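Long-range contacts in RagB/SusD domain protein (Flavobacterium johnsoniae, PDB 5J5U), which binds chitin and, as a SusD homologue, probably captures chitin chains at the outer membrane for a polysaccharide utilization system: residues G59-K64 with N435-T440; T187-L192 with F212-F217; V302-F307 with H429-T434; S340-A345 with D359-G364. All coordinates share one frame; numbering follows the deposited sequence.

Contact 1. Residues G59-K64 with N435-T440; sequences GSKFKK and NSDSQT
Lys61 and Lys63 converge on the carboxylate of Asp437, and their ammonium groups share a single oxygen. Lys61 NZ reaches OD2 of Asp437 at 2.8 Å, on the syn side, whereas Lys63 NZ meets the same OD2 from above the carboxylate plane at 3.0 Å. Both lysines also pair with Glu57, so the charges probably balance. The bend at chi3 (-64°) turns CE of Lys61 toward Asp437, after its CD has crossed the amide of Asn435 at about a right angle.

Hydrogen bonds to the backbone form the second group. Ser438 OG donates to Lys61 O at 2.6 Å, and Gln439 N to Phe62 O at 3.1 Å. Lys64 N lies well above the amide plane of Gln439, bonding OE1 at 2.9 Å. One water links Lys61 NZ, Asp437 OD1 and Asn435 ND2, which also bonds to Gly305 O; another joins Lys64 O to Gln439 NE2.

In packing, Thr440 OG1, bonded to Val443 O, lies 3.1 Å from Phe62 CD2. Phe62 is the first residue after helix 53-60 to leave helical backbone angles, with positive phi. Opposite, a type I beta turn, Asn435 to Ser438, presents Asp437 for a salt-bridge network with both lysines.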
loop_
_atom_site.group_PDB
_atom_site.type_symbol
_atom_site.label_atom_id
_atom_site.label_comp_id
_atom_site.label_asym_id
_atom_site.label_seq_id
_atom_site.Cartn_x
_atom_site.Cartn_y
_atom_site.Cartn_z
ATOM N N GLY A 59 9.109 12.746 6.244
ATOM C CA GLY A 59 9.185 11.404 5.684
ATOM C C GLY A 59 10.519 11.034 5.018
ATOM O O GLY A 59 11.058 9.957 5.184
ATOM N N SER A 60 11.055 11.950 4.242
ATOM C CA SER A 60 12.251 11.670 3.484
ATOM C C SER A 60 13.501 11.657 4.391
ATOM O O SER A 60 14.301 10.732 4.335
ATOM C CB SER A 60 12.377 12.709 2.369
ATOM O OG SER A 60 13.176 12.223 1.329
ATOM N N LYS A 61 13.630 12.663 5.259
ATOM C CA LYS A 61 14.811 12.785 6.125
ATOM C C LYS A 61 14.687 12.071 7.490
ATOM O O LYS A 61 15.688 11.923 8.181
ATOM C CB LYS A 61 15.127 14.261 6.367
ATOM C CG LYS A 61 15.476 15.020 5.119
ATOM C CD LYS A 61 16.096 16.381 5.436
ATOM C CE LYS A 61 15.151 17.317 6.139
ATOM N NZ LYS A 61 15.737 18.707 6.276
ATOM N N PHE A 62 13.474 11.633 7.848
ATOM C CA PHE A 62 13.159 10.948 9.120
ATOM C C PHE A 62 13.135 11.884 10.351
ATOM O O PHE A 62 14.076 11.953 11.129
ATOM C CB PHE A 62 14.131 9.785 9.368
ATOM C CG PHE A 62 14.368 8.923 8.144
ATOM C CD1 PHE A 62 13.343 8.711 7.213
ATOM C CD2 PHE A 62 15.614 8.332 7.922
ATOM C CE1 PHE A 62 13.546 7.934 6.100
ATOM C CE2 PHE A 62 15.840 7.550 6.818
ATOM C CZ PHE A 62 14.808 7.347 5.886
ATOM N N LYS A 63 12.037 12.604 10.507
ATOM C CA LYS A 63 11.805 13.405 11.693
ATOM C C LYS A 63 10.435 13.039 12.291
ATOM O O LYS A 63 9.468 12.835 11.558
ATOM C CB LYS A 63 11.871 14.901 11.367
ATOM C CG LYS A 63 13.224 15.379 10.933
ATOM C CD LYS A 63 13.284 16.895 10.890
ATOM C CE LYS A 63 14.618 17.366 10.335
ATOM N NZ LYS A 63 14.659 18.838 10.315
ATOM N N LYS A 64 10.369 12.934 13.614
ATOM C CA LYS A 64 9.154 12.501 14.297
ATOM C C LYS A 64 8.178 13.623 14.538
ATOM O O LYS A 64 8.558 14.694 15.004
ATOM C CB LYS A 64 9.480 11.866 15.653
ATOM C CG LYS A 64 10.436 10.735 15.589
ATOM C CD LYS A 64 10.152 9.755 16.709
ATOM C CE LYS A 64 10.659 10.251 18.041
ATOM N NZ LYS A 64 10.755 9.128 19.033
ATOM N N ASN A 435 21.383 13.404 5.189
ATOM C CA ASN A 435 21.048 14.664 5.857
ATOM C C ASN A 435 21.498 14.692 7.317
ATOM O O ASN A 435 21.254 13.745 8.084
ATOM C CB ASN A 435 19.542 14.911 5.786
ATOM C CG ASN A 435 19.040 14.937 4.372
ATOM O OD1 ASN A 435 18.921 13.887 3.725
ATOM N ND2 ASN A 435 18.784 16.133 3.857
ATOM N N SER A 436 22.140 15.791 7.705
ATOM C CA SER A 436 22.764 15.873 9.012
ATOM C C SER A 436 21.715 15.995 10.114
ATOM O O SER A 436 21.994 15.719 11.287
ATOM C CB SER A 436 23.726 17.056 9.055
ATOM O OG SER A 436 23.000 18.270 8.984
ATOM N N ASP A 437 20.512 16.405 9.732
ATOM C CA ASP A 437 19.411 16.532 10.688
ATOM C C ASP A 437 18.486 15.321 10.690
ATOM O O ASP A 437 17.400 15.386 11.256
ATOM C CB ASP A 437 18.582 17.809 10.421
ATOM C CG ASP A 437 18.105 17.921 8.964
ATOM O OD1 ASP A 437 18.686 17.252 8.072
ATOM O OD2 ASP A 437 17.148 18.689 8.702
ATOM N N SER A 438 18.892 14.221 10.062
ATOM C CA SER A 438 18.104 12.994 10.160
ATOM C C SER A 438 18.111 12.420 11.598
ATOM O O SER A 438 19.163 12.074 12.145
ATOM C CB SER A 438 18.615 11.949 9.188
ATOM O OG SER A 438 17.821 10.768 9.246
ATOM N N GLN A 439 16.935 12.284 12.199
ATOM C CA GLN A 439 16.887 11.876 13.612
ATOM C C GLN A 439 17.308 10.425 13.780
ATOM O O GLN A 439 17.598 10.016 14.889
ATOM C CB GLN A 439 15.487 12.122 14.216
ATOM C CG GLN A 439 15.221 13.620 14.516
ATOM C CD GLN A 439 13.744 13.991 14.792
ATOM O OE1 GLN A 439 12.882 13.131 15.027
ATOM N NE2 GLN A 439 13.455 15.293 14.744
ATOM N N THR A 440 17.384 9.658 12.691
ATOM C CA THR A 440 17.899 8.280 12.757
ATOM C C THR A 440 19.284 8.067 12.121
ATOM O O THR A 440 19.738 6.919 11.988
ATOM C CB THR A 440 16.951 7.280 12.071
ATOM O OG1 THR A 440 16.706 7.729 10.743
ATOM C CG2 THR A 440 15.631 7.187 12.787
HETATM O O HOH W 1 18.878 18.481 5.377
HETATM O O HOH W 2 10.815 15.936 15.324
#

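Contact 2. Residues T187-L192 with F212-F217; sequences TMRLRL and FQNGVF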
loop_
_atom_site.group_PDB
_atom_site.type_symbol
_atom_site.label_atom_id
_atom_site.label_comp_id
_atom_site.label_asym_id
_atom_site.label_seq_id
_atom_site.Cartn_x
_atom_site.Cartn_y
_atom_site.Cartn_z
ATOM N N THR A 187 -6.805 -12.793 -3.049
ATOM C CA THR A 187 -5.671 -11.942 -3.380
ATOM C C THR A 187 -5.092 -11.343 -2.093
ATOM O O THR A 187 -3.868 -11.348 -1.898
ATOM C CB THR A 187 -6.073 -10.840 -4.381
ATOM O OG1 THR A 187 -6.722 -11.446 -5.503
ATOM C CG2 THR A 187 -4.846 -10.074 -4.874
ATOM N N MET A 188 -5.971 -10.865 -1.206
ATOM C CA MET A 188 -5.539 -10.436 0.127
ATOM C C MET A 188 -4.795 -11.567 0.838
ATOM O O MET A 188 -3.748 -11.342 1.463
ATOM C CB MET A 188 -6.734 -9.966 0.970
ATOM C CG MET A 188 -7.199 -8.536 0.645
ATOM S SD MET A 188 -5.886 -7.326 0.987
ATOM C CE MET A 188 -5.755 -7.430 2.773
ATOM N N ARG A 189 -5.341 -12.782 0.735
ATOM C CA ARG A 189 -4.722 -13.953 1.365
ATOM C C ARG A 189 -3.301 -14.155 0.867
ATOM O O ARG A 189 -2.382 -14.401 1.659
ATOM C CB ARG A 189 -5.557 -15.199 1.103
ATOM C CG ARG A 189 -4.986 -16.479 1.690
ATOM C CD ARG A 189 -6.094 -17.512 1.736
ATOM N NE ARG A 189 -5.698 -18.764 2.365
ATOM C CZ ARG A 189 -6.537 -19.768 2.581
ATOM N NH1 ARG A 189 -7.808 -19.652 2.215
ATOM N NH2 ARG A 189 -6.117 -20.877 3.174
ATOM N N LEU A 190 -3.116 -14.017 -0.443
ATOM C CA LEU A 190 -1.779 -14.129 -1.044
ATOM C C LEU A 190 -0.812 -13.005 -0.601
ATOM O O LEU A 190 0.397 -13.221 -0.441
ATOM C CB LEU A 190 -1.907 -14.144 -2.577
ATOM C CG LEU A 190 -0.640 -14.268 -3.413
ATOM C CD1 LEU A 190 0.059 -15.575 -3.143
ATOM C CD2 LEU A 190 -0.982 -14.129 -4.889
ATOM N N ARG A 191 -1.342 -11.790 -0.480
ATOM C CA ARG A 191 -0.558 -10.658 -0.002
ATOM C C ARG A 191 -0.037 -10.947 1.418
ATOM O O ARG A 191 1.139 -10.732 1.738
ATOM C CB ARG A 191 -1.405 -9.373 -0.036
ATOM C CG ARG A 191 -0.774 -8.196 0.683
ATOM C CD ARG A 191 -1.756 -7.062 0.910
ATOM N NE ARG A 191 -1.946 -6.263 -0.291
ATOM C CZ ARG A 191 -2.619 -5.126 -0.316
ATOM N NH1 ARG A 191 -3.162 -4.664 0.810
ATOM N NH2 ARG A 191 -2.730 -4.449 -1.459
ATOM N N LEU A 192 -0.929 -11.439 2.271
ATOM C CA LEU A 192 -0.548 -11.788 3.643
ATOM C C LEU A 192 0.430 -12.982 3.637
ATOM O O LEU A 192 1.388 -13.019 4.419
ATOM C CB LEU A 192 -1.800 -12.074 4.475
ATOM C CG LEU A 192 -2.711 -10.839 4.553
ATOM C CD1 LEU A 192 -4.094 -11.169 5.017
ATOM C CD2 LEU A 192 -2.122 -9.763 5.441
ATOM N N PHE A 212 -3.816 -19.137 -4.354
ATOM C CA PHE A 212 -3.698 -19.356 -5.779
ATOM C C PHE A 212 -4.771 -20.305 -6.313
ATOM O O PHE A 212 -5.395 -20.040 -7.345
ATOM C CB PHE A 212 -2.306 -19.901 -6.094
ATOM C CG PHE A 212 -2.095 -20.216 -7.537
ATOM C CD1 PHE A 212 -2.478 -19.314 -8.515
ATOM C CD2 PHE A 212 -1.515 -21.413 -7.918
ATOM C CE1 PHE A 212 -2.280 -19.596 -9.848
ATOM C CE2 PHE A 212 -1.315 -21.704 -9.248
ATOM C CZ PHE A 212 -1.699 -20.792 -10.216
ATOM N N GLN A 213 -5.020 -21.392 -5.589
ATOM C CA GLN A 213 -5.929 -22.401 -6.103
ATOM C C GLN A 213 -7.379 -21.981 -5.908
ATOM O O GLN A 213 -8.211 -22.237 -6.776
ATOM C CB GLN A 213 -5.643 -23.747 -5.440
ATOM C CG GLN A 213 -4.246 -24.272 -5.774
ATOM C CD GLN A 213 -4.004 -25.698 -5.305
ATOM O OE1 GLN A 213 -4.498 -26.120 -4.256
ATOM N NE2 GLN A 213 -3.242 -26.451 -6.088
ATOM N N ASN A 214 -7.677 -21.266 -4.827
ATOM C CA ASN A 214 -9.029 -20.747 -4.657
ATOM C C ASN A 214 -9.373 -19.684 -5.712
ATOM O O ASN A 214 -10.547 -19.463 -6.036
ATOM C CB ASN A 214 -9.201 -20.144 -3.260
ATOM C CG ASN A 214 -9.270 -21.186 -2.167
ATOM O OD1 ASN A 214 -8.969 -22.361 -2.392
ATOM N ND2 ASN A 214 -9.652 -20.755 -0.966
ATOM N N GLY A 215 -8.350 -19.006 -6.226
ATOM C CA GLY A 215 -8.524 -18.060 -7.317
ATOM C C GLY A 215 -8.383 -16.581 -6.992
ATOM O O GLY A 215 -9.276 -15.988 -6.390
ATOM N N VAL A 216 -7.280 -15.967 -7.422
ATOM C CA VAL A 216 -7.093 -14.534 -7.192
ATOM C C VAL A 216 -7.657 -13.712 -8.347
ATOM O O VAL A 216 -8.392 -14.236 -9.182
ATOM C CB VAL A 216 -5.602 -14.172 -6.963
ATOM C CG1 VAL A 216 -5.094 -14.805 -5.671
ATOM C CG2 VAL A 216 -4.742 -14.568 -8.163
ATOM N N PHE A 217 -7.321 -12.425 -8.387
ATOM C CA PHE A 217 -7.765 -11.553 -9.470
ATOM C C PHE A 217 -7.402 -12.162 -10.818
ATOM O O PHE A 217 -6.330 -12.790 -10.953
ATOM C CB PHE A 217 -7.142 -10.166 -9.336
ATOM C CG PHE A 217 -7.714 -9.342 -8.219
ATOM C CD1 PHE A 217 -8.917 -9.687 -7.629
ATOM C CD2 PHE A 217 -7.050 -8.205 -7.769
ATOM C CE1 PHE A 217 -9.443 -8.916 -6.610
ATOM C CE2 PHE A 217 -7.573 -7.435 -6.750
ATOM C CZ PHE A 217 -8.772 -7.791 -6.170
#
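The ring of Phe217 carries Thr187 over one face: OG1 stands 3.5 Å above the plane, displaced toward the rim, while CB sits almost exactly on the ring normal, 4.2 Å from the centroid, as a CH-pi contact. The two side chains cross at about a right angle. The one meeting of two flat groups is looser. The guanidinium of Arg189 and the amide of Asn214 stand nearly perpendicular, their planes 86° apart, with NH1 of Arg189 and ND2 of Asn214 separated by 3.8 Å. Both are nitrogen donors and no bond joins them; Arg189 is instead held by Asp155 and Gln207.

Thr187 OG1 is also the acceptor for Phe217 N, at 3.1 Å and with an N-H...O angle of 144°. With chi1 at -52°, OG1 lies beside the backbone N of Thr187, and the same oxygen is hydrogen-bonded to Lys183 O one turn earlier in helix 178-195. It also abuts CB of Val216 at 3.3 Å. Deeper along the helix, CD2 of Leu190 packs on CG1 of Val216 at 4.2 Å. Replacing Thr187 with an alanine would probably leave Phe217 N without this acceptor and open a gap over the phenyl face where OG1 and CG2 had been.

At Gly215 the chain leaves helix 201-214 with positive phi, and Val216 and Phe217 are laid against helix 178-195, the preceding helix in sequence. In this buried setting, one hydroxyl satisfies a backbone N-H that has left the helix, and the hydrogen bond and the CH-pi contact together fix Phe217 against the earlier helix.

Contact 3. Residues V302-F307 with H429-T434; sequences VRPGVF and HLLPIT
Leu431 lies under the guanidinium of Arg303, its CD2 placed 3.7 Å from the plane and shifted toward the rim. The nearest atom of the group is NH2, 3.9 Å from Leu431 CD2, and the two side chains meet at a slant. The contact is one of a methyl group against a flat cation, with no hydrogen bond involved. The arginine has an unusual bend: chi2 is 92°, which swings CD out of an extended course. Beyond it the guanidinium lies over Leu431, and NH2 also approaches Pro432 CD.

The other methyl of Leu431, CD1, is turned to Pro304 and touches its CD at 3.8 Å. On the same proline, CB meets Ile433 CD1 at 3.9 Å, so Leu431 and Ile433 grip different atoms of one pyrrolidine ring. CD1 of Ile433 also borders Gly305, which has positive phi in the type II beta turn from Arg303 to Val306. Val306 N closes that turn on Arg303 O at 3.0 Å.

No direct hydrogen bond joins the two segments. A water takes that part: it accepts from Arg303 NE at 2.8 Å, in the guanidinium plane, and donates to Pro304 O and to Pro432 O, the latter at 3.0 Å. This one water joins Arg303 NE to the two proline carbonyls beside an apolar patch.

Both segments are loops. In sequence, 302-307 fall between strands 280-281 and 320-321. The other loop comes after helix 415-425. Helix 262-270 packs beside them through Ser262, which touches Arg303, Pro304 and Leu431, while Ser60 of helix 53-60 touches Pro304 and Gln47 bonds to Leu431 O.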
loop_
_atom_site.group_PDB
_atom_site.type_symbol
_atom_site.label_atom_id
_atom_site.label_comp_id
_atom_site.label_asym_id
_atom_site.label_seq_id
_atom_site.Cartn_x
_atom_site.Cartn_y
_atom_site.Cartn_z
ATOM N N VAL A 302 13.048 14.388 -7.958
ATOM C CA VAL A 302 13.723 15.145 -6.909
ATOM C C VAL A 302 14.427 14.147 -5.998
ATOM O O VAL A 302 13.810 13.187 -5.533
ATOM C CB VAL A 302 12.734 16.022 -6.070
ATOM C CG1 VAL A 302 13.477 16.701 -4.902
ATOM C CG2 VAL A 302 12.039 17.071 -6.945
ATOM N N ARG A 303 15.712 14.377 -5.748
ATOM C CA ARG A 303 16.487 13.522 -4.859
ATOM C C ARG A 303 15.881 13.489 -3.444
ATOM O O ARG A 303 15.566 14.541 -2.869
ATOM C CB ARG A 303 17.944 14.011 -4.796
ATOM C CG ARG A 303 18.875 13.215 -3.869
ATOM C CD ARG A 303 19.579 12.093 -4.605
ATOM N NE ARG A 303 20.428 11.286 -3.727
ATOM C CZ ARG A 303 21.386 10.455 -4.151
ATOM N NH1 ARG A 303 21.656 10.329 -5.454
ATOM N NH2 ARG A 303 22.095 9.765 -3.262
ATOM N N PRO A 304 15.719 12.279 -2.887
ATOM C CA PRO A 304 15.247 12.136 -1.500
ATOM C C PRO A 304 16.122 12.934 -0.533
ATOM O O PRO A 304 17.339 12.932 -0.648
ATOM C CB PRO A 304 15.359 10.629 -1.237
ATOM C CG PRO A 304 15.276 9.999 -2.615
ATOM C CD PRO A 304 15.978 10.979 -3.530
ATOM N N GLY A 305 15.488 13.651 0.387
ATOM C CA GLY A 305 16.202 14.481 1.336
ATOM C C GLY A 305 16.358 15.903 0.835
ATOM O O GLY A 305 16.837 16.772 1.552
ATOM N N VAL A 306 15.914 16.156 -0.389
ATOM C CA VAL A 306 16.084 17.467 -1.004
ATOM C C VAL A 306 14.729 18.105 -1.263
ATOM O O VAL A 306 13.861 17.483 -1.850
ATOM C CB VAL A 306 16.900 17.365 -2.337
ATOM C CG1 VAL A 306 16.950 18.709 -3.065
ATOM C CG2 VAL A 306 18.306 16.836 -2.061
ATOM N N PHE A 307 14.543 19.329 -0.783
ATOM C CA PHE A 307 13.317 20.094 -1.038
ATOM C C PHE A 307 13.273 20.561 -2.510
ATOM O O PHE A 307 14.325 20.670 -3.148
ATOM C CB PHE A 307 13.237 21.306 -0.105
ATOM C CG PHE A 307 13.116 20.964 1.368
ATOM C CD1 PHE A 307 11.950 20.382 1.874
ATOM C CD2 PHE A 307 14.147 21.271 2.256
ATOM C CE1 PHE A 307 11.820 20.091 3.227
ATOM C CE2 PHE A 307 14.032 20.987 3.617
ATOM C CZ PHE A 307 12.864 20.393 4.098
ATOM N N HIS A 429 16.572 -1.273 -3.511
ATOM C CA HIS A 429 17.595 -0.576 -2.772
ATOM C C HIS A 429 17.344 0.910 -2.882
ATOM O O HIS A 429 17.196 1.445 -3.972
ATOM C CB HIS A 429 18.984 -0.947 -3.285
ATOM C CG HIS A 429 19.364 -2.361 -2.988
ATOM N ND1 HIS A 429 20.529 -2.935 -3.446
ATOM C CD2 HIS A 429 18.722 -3.324 -2.284
ATOM C CE1 HIS A 429 20.587 -4.191 -3.040
ATOM N NE2 HIS A 429 19.502 -4.451 -2.334
ATOM N N LEU A 430 17.301 1.573 -1.739
ATOM C CA LEU A 430 16.930 2.970 -1.693
ATOM C C LEU A 430 18.181 3.800 -1.699
ATOM O O LEU A 430 19.249 3.311 -1.402
ATOM C CB LEU A 430 16.066 3.293 -0.449
ATOM C CG LEU A 430 14.722 2.536 -0.303
ATOM C CD1 LEU A 430 13.938 2.990 0.950
ATOM C CD2 LEU A 430 13.856 2.643 -1.582
ATOM N N LEU A 431 18.041 5.053 -2.093
ATOM C CA LEU A 431 19.129 5.998 -2.022
ATOM C C LEU A 431 19.394 6.288 -0.576
ATOM O O LEU A 431 18.461 6.451 0.199
ATOM C CB LEU A 431 18.773 7.282 -2.775
ATOM C CG LEU A 431 18.695 7.045 -4.284
ATOM C CD1 LEU A 431 18.124 8.242 -5.053
ATOM C CD2 LEU A 431 20.112 6.714 -4.752
ATOM N N PRO A 432 20.673 6.392 -0.212
ATOM C CA PRO A 432 21.044 6.636 1.184
ATOM C C PRO A 432 20.666 8.053 1.595
ATOM O O PRO A 432 20.764 8.976 0.804
ATOM C CB PRO A 432 22.557 6.418 1.186
ATOM C CG PRO A 432 22.966 6.744 -0.223
ATOM C CD PRO A 432 21.846 6.263 -1.093
ATOM N N ILE A 433 20.162 8.191 2.813
ATOM C CA ILE A 433 19.824 9.485 3.391
ATOM C C ILE A 433 20.976 9.980 4.265
ATOM O O ILE A 433 21.282 9.382 5.292
ATOM C CB ILE A 433 18.497 9.383 4.205
ATOM C CG1 ILE A 433 17.319 9.045 3.261
ATOM C CG2 ILE A 433 18.217 10.664 4.987
ATOM C CD1 ILE A 433 17.020 10.155 2.250
ATOM N N THR A 434 21.609 11.083 3.874
ATOM C CA THR A 434 22.809 11.529 4.581
ATOM C C THR A 434 22.609 12.889 5.245
ATOM O O THR A 434 23.532 13.422 5.863
ATOM C CB THR A 434 24.038 11.626 3.619
ATOM O OG1 THR A 434 23.724 12.458 2.494
ATOM C CG2 THR A 434 24.473 10.221 3.130
HETATM O O HOH W 3 19.557 10.969 -1.053
#

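Contact 4. Residues S340-A345 with D359-G364; sequences SQLLLA and DFYKKG
Phe360 lies against helix 337-349; its CB meets the backbone of that helix, and most of the ring meets Leu344. CB is 3.5 Å from Gln341 O and 3.6 Å from Ala345 N, and also touches the methyl of Ala345. With chi1 at -82°, CG is anti to the carbonyl carbon, close to CB of Leu344. Beyond it the ring spreads over Leu344: CB of that leucine stands 3.7 Å from the ring centroid, only 9° from the normal, a CH-pi contact over the face. CD2 approaches Leu344 O, and CE1 reaches CD1 of Leu344. At the ring's edge, in its plane, Gln341 OE1 lies 3.5 Å from Phe360 CD1. The bend at chi2 of Gln341 brings its CD back toward the ring, and NE2 gives a hydrogen bond to Ser340 OG at 3.3 Å.

The two helices form an antiparallel helical hairpin, their axes 7.5 Å apart at closest with N-to-C directions 159° apart, in keeping with the TPR clan to which the family belongs. Such closeness is made possible by Gly364, whose CA meets Gln341 CB at 3.6 Å; a side chain here would clash with Leu342 CD2. Replacing Phe360 with an alanine would probably open a gap over Leu344 CB and leave Gln341 OE1 without the ring edge beside it.

On the flank of the hairpin, Leu342 CD2 packs on Tyr361 CD1 at 3.9 Å, and both side chains also touch Gln406 of helix 399-410. Ala345 CB approaches Tyr361 CB as well, while CD of Lys363 runs past Gln341 OE1.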
loop_
_atom_site.group_PDB
_atom_site.type_symbol
_atom_site.label_atom_id
_atom_site.label_comp_id
_atom_site.label_asym_id
_atom_site.label_seq_id
_atom_site.Cartn_x
_atom_site.Cartn_y
_atom_site.Cartn_z
ATOM N N SER A 340 -1.215 -9.189 -7.590
ATOM C CA SER A 340 -1.421 -10.633 -7.446
ATOM C C SER A 340 -0.488 -11.396 -8.369
ATOM O O SER A 340 0.073 -12.421 -7.983
ATOM C CB SER A 340 -2.879 -11.029 -7.727
ATOM O OG SER A 340 -3.241 -10.821 -9.084
ATOM N N GLN A 341 -0.295 -10.881 -9.582
ATOM C CA GLN A 341 0.574 -11.567 -10.534
ATOM C C GLN A 341 2.042 -11.457 -10.132
ATOM O O GLN A 341 2.816 -12.397 -10.318
ATOM C CB GLN A 341 0.374 -11.013 -11.952
ATOM C CG GLN A 341 -1.015 -11.263 -12.524
ATOM C CD GLN A 341 -1.446 -12.708 -12.342
ATOM O OE1 GLN A 341 -1.001 -13.588 -13.072
ATOM N NE2 GLN A 341 -2.315 -12.957 -11.365
ATOM N N LEU A 342 2.431 -10.323 -9.563
ATOM C CA LEU A 342 3.826 -10.148 -9.147
ATOM C C LEU A 342 4.140 -11.007 -7.899
ATOM O O LEU A 342 5.211 -11.613 -7.782
ATOM C CB LEU A 342 4.120 -8.664 -8.903
ATOM C CG LEU A 342 4.201 -7.787 -10.161
ATOM C CD1 LEU A 342 4.367 -6.305 -9.834
ATOM C CD2 LEU A 342 5.328 -8.233 -11.061
ATOM N N LEU A 343 3.172 -11.111 -6.997
ATOM C CA LEU A 343 3.298 -11.993 -5.838
ATOM C C LEU A 343 3.376 -13.449 -6.287
ATOM O O LEU A 343 4.199 -14.206 -5.789
ATOM C CB LEU A 343 2.114 -11.800 -4.880
ATOM C CG LEU A 343 2.018 -10.445 -4.176
ATOM C CD1 LEU A 343 0.701 -10.289 -3.457
ATOM C CD2 LEU A 343 3.204 -10.248 -3.224
ATOM N N LEU A 344 2.543 -13.831 -7.257
ATOM C CA LEU A 344 2.621 -15.187 -7.795
ATOM C C LEU A 344 3.972 -15.436 -8.486
ATOM O O LEU A 344 4.492 -16.545 -8.421
ATOM C CB LEU A 344 1.461 -15.462 -8.756
ATOM C CG LEU A 344 0.167 -15.694 -7.959
ATOM C CD1 LEU A 344 -1.054 -15.878 -8.853
ATOM C CD2 LEU A 344 0.314 -16.844 -6.942
ATOM N N ALA A 345 4.556 -14.408 -9.108
ATOM C CA ALA A 345 5.916 -14.544 -9.649
ATOM C C ALA A 345 6.888 -14.915 -8.532
ATOM O O ALA A 345 7.686 -15.861 -8.677
ATOM C CB ALA A 345 6.373 -13.253 -10.343
ATOM N N ASP A 359 6.465 -15.722 -16.571
ATOM C CA ASP A 359 5.184 -15.436 -17.202
ATOM C C ASP A 359 4.264 -14.639 -16.266
ATOM O O ASP A 359 3.620 -13.659 -16.676
ATOM C CB ASP A 359 4.510 -16.751 -17.604
ATOM C CG ASP A 359 5.157 -17.396 -18.827
ATOM O OD1 ASP A 359 5.265 -16.732 -19.885
ATOM O OD2 ASP A 359 5.589 -18.564 -18.717
ATOM N N PHE A 360 4.245 -15.038 -14.998
ATOM C CA PHE A 360 3.561 -14.281 -13.953
ATOM C C PHE A 360 4.089 -12.841 -13.882
ATOM O O PHE A 360 3.328 -11.887 -13.808
ATOM C CB PHE A 360 3.752 -14.956 -12.592
ATOM C CG PHE A 360 2.817 -16.107 -12.326
ATOM C CD1 PHE A 360 1.446 -15.965 -12.501
ATOM C CD2 PHE A 360 3.312 -17.323 -11.860
ATOM C CE1 PHE A 360 0.583 -17.012 -12.232
ATOM C CE2 PHE A 360 2.460 -18.374 -11.588
ATOM C CZ PHE A 360 1.090 -18.220 -11.781
ATOM N N TYR A 361 5.409 -12.712 -13.924
ATOM C CA TYR A 361 6.077 -11.420 -13.897
ATOM C C TYR A 361 5.620 -10.534 -15.054
ATOM O O TYR A 361 5.261 -9.359 -14.851
ATOM C CB TYR A 361 7.584 -11.629 -13.944
ATOM C CG TYR A 361 8.405 -10.365 -13.907
ATOM C CD1 TYR A 361 8.588 -9.666 -12.719
ATOM C CD2 TYR A 361 9.048 -9.898 -15.051
ATOM C CE1 TYR A 361 9.361 -8.517 -12.683
ATOM C CE2 TYR A 361 9.817 -8.760 -15.028
ATOM C CZ TYR A 361 9.973 -8.068 -13.847
ATOM O OH TYR A 361 10.753 -6.931 -13.840
ATOM N N LYS A 362 5.636 -11.099 -16.263
ATOM C CA LYS A 362 5.254 -10.355 -17.457
ATOM C C LYS A 362 3.826 -9.863 -17.340
ATOM O O LYS A 362 3.534 -8.685 -17.607
ATOM C CB LYS A 362 5.409 -11.229 -18.699
ATOM C CG LYS A 362 6.858 -11.512 -19.080
ATOM C CD LYS A 362 6.959 -12.554 -20.188
ATOM C CE LYS A 362 8.379 -12.687 -20.688
ATOM N NZ LYS A 362 8.428 -13.575 -21.882
ATOM N N LYS A 363 2.942 -10.760 -16.908
ATOM C CA LYS A 363 1.533 -10.408 -16.757
ATOM C C LYS A 363 1.361 -9.306 -15.705
ATOM O O LYS A 363 0.525 -8.402 -15.856
ATOM C CB LYS A 363 0.710 -11.644 -16.365
ATOM C CG LYS A 363 0.580 -12.696 -17.465
ATOM C CD LYS A 363 -0.075 -13.982 -16.954
ATOM C CE LYS A 363 0.083 -15.125 -17.958
ATOM N NZ LYS A 363 -0.470 -16.429 -17.477
ATOM N N GLY A 364 2.185 -9.361 -14.661
ATOM C CA GLY A 364 2.165 -8.341 -13.625
ATOM C C GLY A 364 2.571 -6.963 -14.137
ATOM O O GLY A 364 1.892 -5.971 -13.866
#

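Overall arrangement
The four contacts fall into two pairs on different parts of the fold. Contacts 1 and 3 lie about 11 Å apart between centres and share the loop between helices 415-425 and 452-457; Ser60 OG bonds probably to Gly305 N, and Asn435 ND2 to Gly305 O. Contacts 2 and 4, with centres about 12 Å apart, meet where Leu190 packs on Leu344 and Thr187 on Ser340. Contacts 1 and 2 have their centres about 37 Å apart, on opposite sides of the chain's centre. Along the chain, contact 1 encloses the rest, contact 2 closes before contact 3 opens, and contact 4 nests within contact 3. Contacts 1 and 3 thus join segments far apart in sequence, contacts 2 and 4 neighbouring helices, consistent with a helical TPR-clan fold carrying long loops.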